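Local coordinates for protein PHB depolymerase (Penicillium funiculosum, PDB 2D81) that hydrolyses the microbial polyester polyhydroxybutyrate, using a circularly permuted alpha/beta-hydrolase fold, at residues A[65-68]-A[69-73]; A[119-122]-A[123-126]; A[239-242]-A[243-247]; A[284-287]-A[288-292]. All coordinates share one frame; numbering follows the deposited sequence.

Contact 1 of 4, residues A[65-68]-A[69-73]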
# COMPACT_ATOMS: atom_id res chain seq x y z
N PRO A 65 7.05 -12.66 14.30
CA PRO A 65 6.40 -11.75 15.24
C PRO A 65 5.14 -12.37 15.83
O PRO A 65 4.46 -13.16 15.17
CB PRO A 65 6.09 -10.53 14.38
CG PRO A 65 5.89 -11.12 13.02
CD PRO A 65 7.02 -12.12 12.93
N SER A 66 4.83 -12.03 17.08
CA SER A 66 3.60 -12.51 17.70
C SER A 66 2.42 -11.75 17.12
O SER A 66 2.51 -10.55 16.84
CB SER A 66 3.65 -12.30 19.22
OG SER A 66 2.45 -12.76 19.83
N ILE A 67 1.30 -12.44 16.94
CA ILE A 67 0.07 -11.77 16.52
C ILE A 67 -1.06 -12.00 17.52
O ILE A 67 -2.22 -11.72 17.23
CB ILE A 67 -0.39 -12.26 15.13
CG1 ILE A 67 -0.63 -13.77 15.16
CG2 ILE A 67 0.64 -11.89 14.08
CD1 ILE A 67 -1.36 -14.30 13.93
N THR A 68 -0.72 -12.49 18.71
CA THR A 68 -1.73 -12.72 19.73
C THR A 68 -2.43 -11.41 20.09
O THR A 68 -3.65 -11.30 19.99
CB THR A 68 -1.12 -13.33 21.01
OG1 THR A 68 -0.41 -14.53 20.67
CG2 THR A 68 -2.22 -13.68 22.00
N THR A 69 -1.65 -10.42 20.52
CA THR A 69 -2.22 -9.13 20.90
C THR A 69 -2.73 -8.35 19.69
O THR A 69 -3.77 -7.70 19.75
CB THR A 69 -1.21 -8.29 21.70
OG1 THR A 69 -0.85 -9.00 22.89
CG2 THR A 69 -1.83 -6.96 22.10
N PRO A 70 -1.99 -8.38 18.56
CA PRO A 70 -2.47 -7.64 17.39
C PRO A 70 -3.85 -8.13 16.95
O PRO A 70 -4.73 -7.33 16.62
CB PRO A 70 -1.39 -7.92 16.35
CG PRO A 70 -0.15 -7.97 17.18
CD PRO A 70 -0.59 -8.81 18.38
N THR A 71 -4.04 -9.44 16.95
CA THR A 71 -5.32 -10.03 16.57
C THR A 71 -6.40 -9.71 17.60
O THR A 71 -7.54 -9.40 17.24
CB THR A 71 -5.20 -11.56 16.40
OG1 THR A 71 -4.20 -11.85 15.41
CG2 THR A 71 -6.54 -12.15 15.94
N ALA A 72 -6.04 -9.77 18.88
CA ALA A 72 -6.96 -9.39 19.95
C ALA A 72 -7.39 -7.93 19.81
O ALA A 72 -8.55 -7.59 20.04
CB ALA A 72 -6.30 -9.61 21.30
N ASN A 73 -6.45 -7.06 19.44
CA ASN A 73 -6.78 -5.65 19.24
C ASN A 73 -7.77 -5.46 18.10
O ASN A 73 -8.69 -4.64 18.20
CB ASN A 73 -5.50 -4.84 18.98
CG ASN A 73 -4.70 -4.58 20.26
OD1 ASN A 73 -3.54 -4.16 20.21
ND2 ASN A 73 -5.32 -4.83 21.40
O HOH W 1 1.18 -10.56 21.01

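Contact 2 of 4, residues A[119-122]-A[123-126]. With NAG (2-acetamido-2-deoxy-beta-D-glucopyranose), chain B.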
# COMPACT_ATOMS: atom_id res chain seq x y z
N PHE A 119 -10.39 -13.47 10.08
CA PHE A 119 -11.47 -12.57 9.68
C PHE A 119 -11.89 -12.69 8.22
O PHE A 119 -12.99 -12.29 7.86
CB PHE A 119 -11.08 -11.13 9.97
CG PHE A 119 -10.56 -10.91 11.36
CD1 PHE A 119 -9.20 -10.80 11.59
CD2 PHE A 119 -11.44 -10.85 12.44
CE1 PHE A 119 -8.70 -10.64 12.89
CE2 PHE A 119 -10.95 -10.69 13.74
CZ PHE A 119 -9.58 -10.58 13.96
N ASP A 120 -11.01 -13.23 7.38
CA ASP A 120 -11.27 -13.24 5.94
C ASP A 120 -11.80 -14.56 5.40
O ASP A 120 -11.99 -15.52 6.14
CB ASP A 120 -10.00 -12.82 5.17
CG ASP A 120 -8.85 -13.81 5.32
OD1 ASP A 120 -7.69 -13.39 5.14
OD2 ASP A 120 -9.09 -15.01 5.60
N ASN A 121 -12.06 -14.57 4.09
CA ASN A 121 -12.60 -15.73 3.38
C ASN A 121 -11.49 -16.32 2.51
O ASN A 121 -10.95 -15.63 1.65
CB ASN A 121 -13.77 -15.27 2.51
CG ASN A 121 -14.20 -16.32 1.49
OD1 ASN A 121 -14.70 -17.38 1.86
ND2 ASN A 121 -14.00 -16.01 0.22
N SER A 122 -11.15 -17.58 2.74
CA SER A 122 -9.97 -18.17 2.10
C SER A 122 -10.05 -18.14 0.57
O SER A 122 -9.04 -17.93 -0.10
CB SER A 122 -9.76 -19.61 2.58
OG SER A 122 -10.73 -20.49 2.04
N ALA A 123 -11.24 -18.35 0.02
CA ALA A 123 -11.41 -18.37 -1.43
C ALA A 123 -11.06 -17.01 -2.04
O ALA A 123 -10.66 -16.94 -3.20
CB ALA A 123 -12.84 -18.75 -1.79
N ASN A 124 -11.20 -15.95 -1.26
CA ASN A 124 -10.88 -14.60 -1.74
C ASN A 124 -9.51 -14.11 -1.28
O ASN A 124 -9.22 -12.91 -1.37
CB ASN A 124 -11.96 -13.60 -1.30
CG ASN A 124 -13.17 -13.63 -2.20
OD1 ASN A 124 -13.07 -14.04 -3.36
ND2 ASN A 124 -14.30 -13.17 -1.69
N VAL A 125 -8.68 -15.02 -0.81
CA VAL A 125 -7.30 -14.69 -0.45
C VAL A 125 -6.34 -15.35 -1.44
O VAL A 125 -6.47 -16.53 -1.74
CB VAL A 125 -6.96 -15.19 0.97
CG1 VAL A 125 -5.50 -14.87 1.30
CG2 VAL A 125 -7.88 -14.53 1.99
N SER A 126 -5.38 -14.58 -1.95
CA SER A 126 -4.29 -15.15 -2.74
C SER A 126 -2.96 -14.83 -2.09
O SER A 126 -2.61 -13.66 -1.92
CB SER A 126 -4.32 -14.59 -4.16
OG SER A 126 -3.24 -15.10 -4.93
C1 NAG B . -15.41 -12.82 -2.56
C2 NAG B . -16.68 -12.58 -1.74
C3 NAG B . -17.84 -12.04 -2.61
C4 NAG B . -17.38 -10.94 -3.58
C5 NAG B . -16.11 -11.37 -4.31
C6 NAG B . -15.57 -10.31 -5.25
C7 NAG B . -17.49 -13.92 0.11
C8 NAG B . -18.38 -15.10 0.48
N2 NAG B . -17.08 -13.85 -1.15
O3 NAG B . -18.86 -11.52 -1.77
O4 NAG B . -18.41 -10.70 -4.53
O5 NAG B . -15.09 -11.66 -3.34
O6 NAG B . -14.84 -10.91 -6.32
O7 NAG B . -17.19 -13.09 0.97
O HOH W 2 -6.40 -18.87 -0.60

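Contact 3 of 4, residues A[239-242]-A[243-247]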
# COMPACT_ATOMS: atom_id res chain seq x y z
N SER A 239 10.39 9.63 -9.96
CA SER A 239 9.16 8.99 -10.42
C SER A 239 9.31 7.49 -10.65
O SER A 239 8.45 6.87 -11.28
CB SER A 239 8.67 9.66 -11.71
OG SER A 239 9.58 9.45 -12.77
N ARG A 240 10.38 6.90 -10.15
CA ARG A 240 10.65 5.50 -10.45
C ARG A 240 9.62 4.51 -9.90
O ARG A 240 9.35 3.49 -10.53
CB ARG A 240 12.05 5.10 -9.99
CG ARG A 240 13.15 5.69 -10.87
CD ARG A 240 14.48 4.97 -10.66
NE ARG A 240 15.56 5.57 -11.44
CZ ARG A 240 15.58 5.66 -12.76
NH1 ARG A 240 14.57 5.18 -13.48
NH2 ARG A 240 16.61 6.22 -13.38
N PHE A 241 9.04 4.79 -8.73
CA PHE A 241 8.02 3.87 -8.23
C PHE A 241 6.77 4.01 -9.09
O PHE A 241 6.13 3.02 -9.45
CB PHE A 241 7.66 4.16 -6.77
CG PHE A 241 6.81 3.09 -6.13
CD1 PHE A 241 7.40 1.99 -5.50
CD2 PHE A 241 5.42 3.16 -6.19
CE1 PHE A 241 6.61 0.98 -4.94
CE2 PHE A 241 4.63 2.15 -5.64
CZ PHE A 241 5.23 1.06 -5.01
N ILE A 242 6.42 5.25 -9.41
CA ILE A 242 5.23 5.52 -10.21
C ILE A 242 5.31 4.83 -11.57
O ILE A 242 4.30 4.33 -12.08
CB ILE A 242 5.04 7.04 -10.41
CG1 ILE A 242 4.74 7.69 -9.05
CG2 ILE A 242 3.92 7.32 -11.41
CD1 ILE A 242 4.88 9.19 -9.04
N GLN A 243 6.50 4.79 -12.16
CA GLN A 243 6.66 4.31 -13.52
C GLN A 243 7.13 2.86 -13.63
O GLN A 243 6.73 2.15 -14.55
CB GLN A 243 7.64 5.20 -14.29
CG GLN A 243 7.17 6.64 -14.45
CD GLN A 243 8.14 7.47 -15.26
OE1 GLN A 243 9.32 7.57 -14.91
NE2 GLN A 243 7.66 8.07 -16.34
N ASN A 244 7.98 2.43 -12.71
CA ASN A 244 8.66 1.15 -12.83
C ASN A 244 7.91 -0.04 -12.22
O ASN A 244 8.30 -1.19 -12.43
CB ASN A 244 10.06 1.22 -12.20
CG ASN A 244 11.05 1.98 -13.06
OD1 ASN A 244 10.70 2.90 -13.80
ND2 ASN A 244 12.32 1.62 -12.94
N THR A 245 6.84 0.23 -11.48
CA THR A 245 6.13 -0.84 -10.77
C THR A 245 5.12 -1.56 -11.66
O THR A 245 4.80 -2.72 -11.42
CB THR A 245 5.39 -0.31 -9.53
OG1 THR A 245 4.60 0.83 -9.90
CG2 THR A 245 6.39 0.08 -8.45
N GLY A 246 4.61 -0.87 -12.67
CA GLY A 246 3.73 -1.52 -13.62
C GLY A 246 2.23 -1.42 -13.34
O GLY A 246 1.44 -2.00 -14.07
N TYR A 247 1.84 -0.70 -12.29
CA TYR A 247 0.41 -0.50 -12.02
C TYR A 247 -0.27 0.20 -13.19
O TYR A 247 -1.38 -0.17 -13.59
CB TYR A 247 0.19 0.35 -10.77
CG TYR A 247 0.56 -0.29 -9.46
CD1 TYR A 247 1.82 -0.12 -8.91
CD2 TYR A 247 -0.38 -1.04 -8.74
CE1 TYR A 247 2.15 -0.68 -7.68
CE2 TYR A 247 -0.06 -1.60 -7.51
CZ TYR A 247 1.20 -1.41 -6.98
OH TYR A 247 1.52 -1.94 -5.76
O HOH W 3 3.14 1.90 -12.94

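Contact 4 of 4, residues A[284-287]-A[288-292]. With RB3 ((1R)-3-{[(1R)-3-methoxy-1-methyl-3-oxopropyl]oxy}-1-methyl-3-oxopropyl (3R)-3-hydroxybutanoate), chain C.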
# COMPACT_ATOMS: atom_id res chain seq x y z
N CYS A 284 9.72 6.29 5.37
CA CYS A 284 8.81 5.15 5.42
C CYS A 284 7.41 5.61 5.80
O CYS A 284 7.24 6.65 6.42
CB CYS A 284 9.24 4.17 6.49
SG CYS A 284 10.96 3.56 6.52
N TRP A 285 6.40 4.80 5.47
CA TRP A 285 5.06 5.01 6.01
C TRP A 285 5.02 4.54 7.45
O TRP A 285 5.76 3.64 7.84
CB TRP A 285 4.02 4.25 5.18
CG TRP A 285 3.94 4.76 3.78
CD1 TRP A 285 4.49 4.19 2.67
CD2 TRP A 285 3.32 5.98 3.36
NE1 TRP A 285 4.26 5.00 1.57
CE2 TRP A 285 3.55 6.10 1.97
CE3 TRP A 285 2.61 6.98 4.02
CZ2 TRP A 285 3.09 7.19 1.23
CZ3 TRP A 285 2.15 8.07 3.29
CH2 TRP A 285 2.39 8.16 1.91
N ASP A 286 4.15 5.15 8.24
CA ASP A 286 4.17 4.96 9.69
C ASP A 286 3.45 3.69 10.14
O ASP A 286 2.22 3.66 10.24
CB ASP A 286 3.56 6.18 10.38
CG ASP A 286 3.74 6.15 11.88
OD1 ASP A 286 4.43 5.23 12.39
OD2 ASP A 286 3.19 7.04 12.56
N TRP A 287 4.22 2.64 10.41
CA TRP A 287 3.68 1.42 11.01
C TRP A 287 4.30 1.14 12.39
O TRP A 287 4.18 0.03 12.91
CB TRP A 287 3.92 0.22 10.08
CG TRP A 287 5.37 -0.09 9.82
CD1 TRP A 287 6.23 0.60 9.01
CD2 TRP A 287 6.13 -1.17 10.38
NE1 TRP A 287 7.48 0.01 9.03
CE2 TRP A 287 7.44 -1.07 9.86
CE3 TRP A 287 5.83 -2.21 11.27
CZ2 TRP A 287 8.45 -1.98 10.21
CZ3 TRP A 287 6.84 -3.11 11.61
CH2 TRP A 287 8.13 -2.99 11.08
N VAL A 288 4.93 2.15 12.98
CA VAL A 288 5.61 1.96 14.26
C VAL A 288 5.24 2.99 15.31
O VAL A 288 5.58 2.85 16.48
CB VAL A 288 7.15 1.97 14.09
CG1 VAL A 288 7.57 0.85 13.16
CG2 VAL A 288 7.60 3.32 13.54
N GLY A 289 4.53 4.04 14.88
CA GLY A 289 4.06 5.05 15.81
C GLY A 289 4.87 6.34 15.84
O GLY A 289 4.82 7.07 16.83
N TRP A 290 5.61 6.62 14.77
CA TRP A 290 6.34 7.88 14.67
C TRP A 290 5.44 9.08 14.93
O TRP A 290 5.80 9.99 15.68
CB TRP A 290 6.96 8.05 13.28
CG TRP A 290 8.20 7.26 13.03
CD1 TRP A 290 9.37 7.30 13.74
CD2 TRP A 290 8.43 6.34 11.95
NE1 TRP A 290 10.31 6.47 13.17
CE2 TRP A 290 9.76 5.87 12.07
CE3 TRP A 290 7.64 5.88 10.89
CZ2 TRP A 290 10.31 4.96 11.17
CZ3 TRP A 290 8.19 4.97 10.00
CH2 TRP A 290 9.51 4.52 10.14
N TYR A 291 4.27 9.09 14.30
CA TYR A 291 3.46 10.29 14.25
C TYR A 291 2.17 10.18 15.05
O TYR A 291 1.19 10.87 14.78
CB TYR A 291 3.16 10.63 12.78
CG TYR A 291 4.42 10.74 11.96
CD1 TYR A 291 4.74 9.78 10.99
CD2 TYR A 291 5.34 11.75 12.21
CE1 TYR A 291 5.95 9.84 10.30
CE2 TYR A 291 6.55 11.81 11.53
CZ TYR A 291 6.85 10.86 10.58
OH TYR A 291 8.05 10.92 9.91
N GLY A 292 2.18 9.32 16.06
CA GLY A 292 1.04 9.23 16.96
C GLY A 292 0.76 7.81 17.39
O GLY A 292 1.12 6.85 16.71
O1M RB3 C . 13.96 -2.30 5.21
C1A RB3 C . 12.89 -1.71 4.99
O1A RB3 C . 12.78 -0.54 4.55
C2A RB3 C . 11.59 -2.47 5.29
C3A RB3 C . 10.71 -1.71 6.28
C4A RB3 C . 9.45 -2.54 6.55
O3A RB3 C . 11.43 -1.53 7.51
C1B RB3 C . 11.19 -0.32 8.08
O1B RB3 C . 10.15 0.30 7.83
C2B RB3 C . 12.23 0.26 9.04
C3B RB3 C . 11.70 1.41 9.91
C4B RB3 C . 10.58 0.93 10.83
O3B RB3 C . 12.77 1.92 10.71
C1C RB3 C . 13.51 2.85 10.06
O1C RB3 C . 13.71 2.75 8.85
C2C RB3 C . 14.11 4.01 10.86
C3C RB3 C . 15.64 4.01 10.76
C4C RB3 C . 16.23 5.16 11.59
O3C RB3 C . 16.15 2.76 11.22

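Contact 1 of 4, residues A[65-68]-A[69-73]
T71 reaches back to the carbonyl of I67 twice: its OG1 donates to I67 O at 2.7 Å and its backbone N gives a second bond to the same oxygen at 2.9 Å. The two donors come from opposite faces of the carbonyl plane, gripping I67 O between them. The hydroxyl is placed there by a chi1 of -58°, which lays OG1 beside its own backbone N and leaves CG2 anti to that N. I67 lies slantwise against T71, with I67 CB 3.8 Å from T71 OG1. These bonds close the first turn of helix 68-77, with I67 as its N-cap residue; the next in the series runs from A72 N to T68 O, 3.0 Å. P70 sits in this first turn, its ring laid against the cap, with P70 CD 3.3 Å from I67 C. A valine in place of T71 would probably leave I67 O without its hydroxyl donor on one face. Farther out, a water accepts from T69 N and is hydrogen-bonded to S66 OG, tying the loop to the helix start. Q54 and Q111 bond to the carbonyls of S66 and P65, while Q115 of helix 106-116 packs against I67, P70 and T71.

Contact 2 of 4, residues A[119-122]-A[123-126]
N121 and N124 lie with their side chains crossed obliquely, the two amide planes 79° apart, so that one stands nearly upright against the other. N121 holds its CG anti to the backbone N (chi1 167°), which carries its amide across the root of N124, close to N124 CB and the backbone N. N124 is the glycosylated residue: its ND2 is bonded covalently to C1 of the N-acetylglucosamine, and with V125 and S126 it spells the N-glycosylation sequon Asn-X-Ser. With an alanine here instead of N121, the amide lying against that root would be gone, and the side chain of N124 with its sugar would probably be freer to turn. The second pair is D120 and V125, which meet at about a right angle; V125 CG2 touches both D120 OD1 (3.4 Å) and N121 O (3.3 Å). Both pairs are brought together by a tight 3-10 turn through S122 and A123. In it N124 N donates to N121 O at 2.9 Å, and V125 N donates to S122 O at 3.0 Å; both donors stand well above the plane of the carbonyl they use, the second by 67°. A water donates to S122 O and V125 O, bridging the two carbonyls. The turn leads from the loop after helix 106-116 into strand 125-130, an outermost strand of the eight-stranded mixed sheet; N124 and S126 pair through their backbones with strand 92-98, V125 packs on M95, and F119 reaches over to helix 68-77.

Contact 3 of 4, residues A[239-242]-A[243-247]
T245 folds back on F241 at the C-terminal side of the short helix 240-244 of this alpha/beta-hydrolase fold. Its CB lies 3.4 Å from F241 O and branches in two. One branch, OG1, donates to the same oxygen at 2.7 Å, almost in line with the carbonyl (172° at the oxygen), so the hydroxyl binds the main-chain oxygen four residues back. The other branch, CG2, is set beside the backbone N by the chi1 of 50° and comes down squarely over one face of the F241 phenyl ring, 3.5 Å from its centroid in a CH-pi contact. F241 turns to receive it with CG anti to its own N (chi1 -169°), and its CE2 meets Y247 CE1 at 4.3 Å; Y247 OH bonds to S16. H228, Q232 and Y260 also pack against F241. G246, whose positive phi would push a side chain against the preceding carbonyl, breaks the helical course; a water that donates to I242 O accepts a weak bond from G246 N. At the helix start, S239 at the N-cap position accepts Q243 N through its O, while S239 OG donates to Q243 OE1 at 2.9 Å from well above the amide plane.

Contact 4 of 4, residues A[284-287]-A[288-292]
A buried carboxylate, that of D286, organises the tight loop 284-292 that lines the substrate pocket of this alpha/beta hydrolase between strand 277-280 and helix 301-314. The motif is an Asx turn extended over successive amides: D286 OD1 accepts from V288 N nearly along its C-O axis, from G289 N at 2.8 Å and from W290 N at 3.0 Å, the last two on the syn side. D286 OD2 takes Y291 N at 2.9 Å from above the carboxylate plane. Four backbone donors thus fix the carboxylate's rotation and would favour its charged form, and they hold the start of the type I turn G289 to G292. D286 reaches these amides because its CG is anti to its backbone N (chi1 -171°). The curled loop presents W290, whose CH2 rests on C284 CB at 3.7 Å; C284 is tied to C230 by a disulfide. V288 splits its branches between two indoles, CG2 over a face of W290 and CG1 over the six-membered ring of W287, 3.8 Å from its centroid. That methyl and W290 CH2 touch the C4B methyl of the bound hydroxybutyrate trimer, and W287 NE1 donates to the trimer's carbonyl O1B at 2.9 Å, an oxygen near the indole plane.

Along the chain the four contacts come in series, 65-73, 119-126, 239-247 and 284-292. Contacts 1 and 2 belong to the same flank: their centres are 19 Å apart, and T71 CG2 meets F119 CZ at 4.0 Å, with helix 106-116 between them in sequence. Contact 2 opens strand 125-130 at one border of the eight-stranded sheet, whereas contact 3 lies across the chain's centre from contact 1, about 33 Å between centres, and packs on strand 256-260. Contact 4 comes within about 8 Å of both contacts 1 and 3 at the nearest atoms, while contact 2, with its glycan, stays about 17 Å away. Of the four only contact 4 touches the trimer; the others probably belong to the surrounding framework.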